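Local coordinates for Ras GTPase-activating-like protein IQGAP2 (Homo sapiens, PDB 5CJP) that probably acts as a signalling scaffold that binds Rho-family GTPases such as Cdc42 through a domain related to Ras GTPase activators, at residues Val243-Phe248 and Gly257-Asp262. Residues are numbered along the deposited sequence; the frame is centred on the assembly and turned at random.
Sequences VAPDGF and GQINSD
Ile259 CD1 lies against Asp246 and Pro245 where the two ends of the loop joining helix 222-243 to helix 261-278 come together, in the all-helical GAP-related domain. The methyl is 3.4 Å from OD1 of Asp246 and 4.0 Å from CG of Pro245, whose apolar ring crosses the isoleucine at about a right angle and also touches Leu267. The long arm of an isoleucine suits this buried place: CG1 sits beside the backbone N (chi1 -70°), anti to the carbonyl carbon, and the extended chi2 carries CD1 across. Beside it the Gln258 amide, exposed and poorly ordered, lies near the Asp246 carboxylate, their planes 47° apart; its exact placing is doubtful. Arg264, on helix 261-278, probably draws the two groups together: it forms a salt bridge with Asp246 OD1, which the short aspartate presents to the guanidinium, and donates to Gln258 OE1 and Val243 O. OD2 also has a long, weak ion pair with a basic side chain of another protein's chain. Replacing Asp246 by an alanine would probably leave Arg264 without this carboxylate mate and uncover part of the Ile259 methyl. The aspartate itself is carried on a turn, with Phe248 N hydrogen-bonded to Ala244 O at 3.0 Å.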
ATOM      1  N   VAL E 243       9.638  27.864 -10.705  1.00 49.41           N
ATOM      2  CA  VAL E 243      10.448  27.328 -11.790  1.00 55.16           C
ATOM      3  C   VAL E 243      10.106  25.889 -12.157  1.00 51.42           C
ATOM      4  O   VAL E 243      10.232  25.487 -13.312  1.00 51.75           O
ATOM      5  CB  VAL E 243      11.936  27.404 -11.424  1.00 62.23           C
ATOM      6  CG1 VAL E 243      12.762  26.518 -12.354  1.00 72.68           C
ATOM      7  CG2 VAL E 243      12.403  28.840 -11.511  1.00 69.37           C
ATOM      8  N   ALA E 244       9.685  25.105 -11.178  1.00 49.19           N
ATOM      9  CA  ALA E 244       9.336  23.718 -11.455  1.00 48.82           C
ATOM     10  C   ALA E 244       8.014  23.331 -10.818  1.00 48.35           C
ATOM     11  O   ALA E 244       7.983  22.533  -9.895  1.00 47.13           O
ATOM     12  CB  ALA E 244      10.441  22.787 -10.967  1.00 45.78           C
ATOM     13  N   PRO E 245       6.903  23.905 -11.302  1.00 49.65           N
ATOM     14  CA  PRO E 245       5.597  23.572 -10.738  1.00 52.85           C
ATOM     15  C   PRO E 245       5.237  22.117 -10.982  1.00 55.58           C
ATOM     16  O   PRO E 245       4.398  21.557 -10.287  1.00 58.44           O
ATOM     17  CB  PRO E 245       4.653  24.538 -11.453  1.00 50.86           C
ATOM     18  CG  PRO E 245       5.343  24.799 -12.748  1.00 47.88           C
ATOM     19  CD  PRO E 245       6.772  24.953 -12.329  1.00 47.61           C
ATOM     20  N   ASP E 246       5.870  21.504 -11.974  1.00 57.25           N
ATOM     21  CA  ASP E 246       5.608  20.107 -12.303  1.00 57.87           C
ATOM     22  C   ASP E 246       6.333  19.206 -11.328  1.00 58.75           C
ATOM     23  O   ASP E 246       5.870  18.107 -11.018  1.00 60.21           O
ATOM     24  CB  ASP E 246       6.074  19.815 -13.727  1.00 56.69           C
ATOM     25  CG  ASP E 246       7.510  20.251 -13.969  1.00 55.97           C
ATOM     26  OD1 ASP E 246       7.938  21.282 -13.404  1.00 53.45           O
ATOM     27  OD2 ASP E 246       8.215  19.572 -14.745  1.00 54.60           O
ATOM     28  N   GLY E 247       7.477  19.684 -10.848  1.00 58.18           N
ATOM     29  CA  GLY E 247       8.278  18.926  -9.904  1.00 56.47           C
ATOM     30  C   GLY E 247       7.784  19.068  -8.476  1.00 54.61           C
ATOM     31  O   GLY E 247       7.770  18.107  -7.716  1.00 55.81           O
ATOM     32  N   PHE E 248       7.361  20.265  -8.102  1.00 52.66           N
ATOM     33  CA  PHE E 248       6.877  20.483  -6.750  1.00 51.39           C
ATOM     34  C   PHE E 248       5.363  20.433  -6.624  1.00 55.56           C
ATOM     35  O   PHE E 248       4.789  21.060  -5.737  1.00 53.73           O
ATOM     36  CB  PHE E 248       7.423  21.801  -6.213  1.00 43.68           C
ATOM     37  CG  PHE E 248       8.893  21.778  -5.994  1.00 38.28           C
ATOM     38  CD1 PHE E 248       9.768  21.940  -7.067  1.00 36.54           C
ATOM     39  CD2 PHE E 248       9.419  21.497  -4.724  1.00 35.27           C
ATOM     40  CE1 PHE E 248      11.148  21.814  -6.884  1.00 36.53           C
ATOM     41  CE2 PHE E 248      10.799  21.370  -4.527  1.00 32.44           C
ATOM     42  CZ  PHE E 248      11.666  21.526  -5.601  1.00 34.43           C
ATOM     43  N   GLY E 257       2.124  15.415 -21.426  1.00147.79           N
ATOM     44  CA  GLY E 257       3.434  15.970 -21.710  1.00139.75           C
ATOM     45  C   GLY E 257       3.919  16.893 -20.612  1.00133.25           C
ATOM     46  O   GLY E 257       3.120  17.466 -19.871  1.00133.64           O
ATOM     47  N   GLN E 258       5.235  17.039 -20.509  1.00124.80           N
ATOM     48  CA  GLN E 258       5.826  17.895 -19.496  1.00114.87           C
ATOM     49  C   GLN E 258       6.029  19.301 -20.056  1.00 99.10           C
ATOM     50  O   GLN E 258       5.765  19.559 -21.227  1.00 93.02           O
ATOM     51  CB  GLN E 258       7.156  17.292 -19.032  1.00128.62           C
ATOM     52  CG  GLN E 258       7.773  17.948 -17.801  1.00149.71           C
ATOM     53  CD  GLN E 258       8.873  18.945 -18.141  1.00161.15           C
ATOM     54  OE1 GLN E 258       9.438  19.591 -17.257  1.00166.65           O
ATOM     55  NE2 GLN E 258       9.184  19.069 -19.427  1.00166.90           N
ATOM     56  N   ILE E 259       6.488  20.211 -19.214  1.00 83.76           N
ATOM     57  CA  ILE E 259       6.729  21.595 -19.608  1.00 71.57           C
ATOM     58  C   ILE E 259       7.641  21.753 -20.832  1.00 71.37           C
ATOM     59  O   ILE E 259       8.652  21.065 -20.954  1.00 69.39           O
ATOM     60  CB  ILE E 259       7.321  22.344 -18.405  1.00 61.76           C
ATOM     61  CG1 ILE E 259       6.219  22.480 -17.355  1.00 50.94           C
ATOM     62  CG2 ILE E 259       8.017  23.645 -18.834  1.00 52.54           C
ATOM     63  CD1 ILE E 259       6.712  23.009 -16.100  1.00 72.65           C
ATOM     64  N   ASN E 260       7.279  22.667 -21.731  1.00 73.28           N
ATOM     65  CA  ASN E 260       8.062  22.944 -22.939  1.00 76.43           C
ATOM     66  C   ASN E 260       9.262  23.778 -22.543  1.00 74.37           C
ATOM     67  O   ASN E 260       9.284  24.380 -21.475  1.00 73.11           O
ATOM     68  CB  ASN E 260       7.264  23.770 -23.955  1.00 85.51           C
ATOM     69  CG  ASN E 260       5.950  23.133 -24.325  1.00 93.73           C
ATOM     70  OD1 ASN E 260       5.912  22.038 -24.877  1.00 99.96           O
ATOM     71  ND2 ASN E 260       4.857  23.823 -24.027  1.00 98.98           N
ATOM     72  N   SER E 261      10.252  23.837 -23.418  1.00 71.55           N
ATOM     73  CA  SER E 261      11.432  24.629 -23.133  1.00 69.56           C
ATOM     74  C   SER E 261      10.995  26.083 -23.025  1.00 68.14           C
ATOM     75  O   SER E 261      11.573  26.870 -22.277  1.00 66.60           O
ATOM     76  CB  SER E 261      12.447  24.482 -24.264  1.00 70.93           C
ATOM     77  OG  SER E 261      12.649  23.122 -24.583  1.00 72.22           O
ATOM     78  N   ASP E 262       9.966  26.441 -23.784  1.00 67.59           N
ATOM     79  CA  ASP E 262       9.454  27.807 -23.778  1.00 67.10           C
ATOM     80  C   ASP E 262       8.763  28.143 -22.460  1.00 65.50           C
ATOM     81  O   ASP E 262       8.862  29.264 -21.969  1.00 63.22           O
ATOM     82  CB  ASP E 262       8.485  27.998 -24.943  1.00 69.82           C
ATOM     83  CG  ASP E 262       9.188  28.007 -26.288  1.00 68.58           C
ATOM     84  OD1 ASP E 262       8.530  27.662 -27.294  1.00 70.23           O
ATOM     85  OD2 ASP E 262      10.387  28.367 -26.340  1.00 67.41           O
TER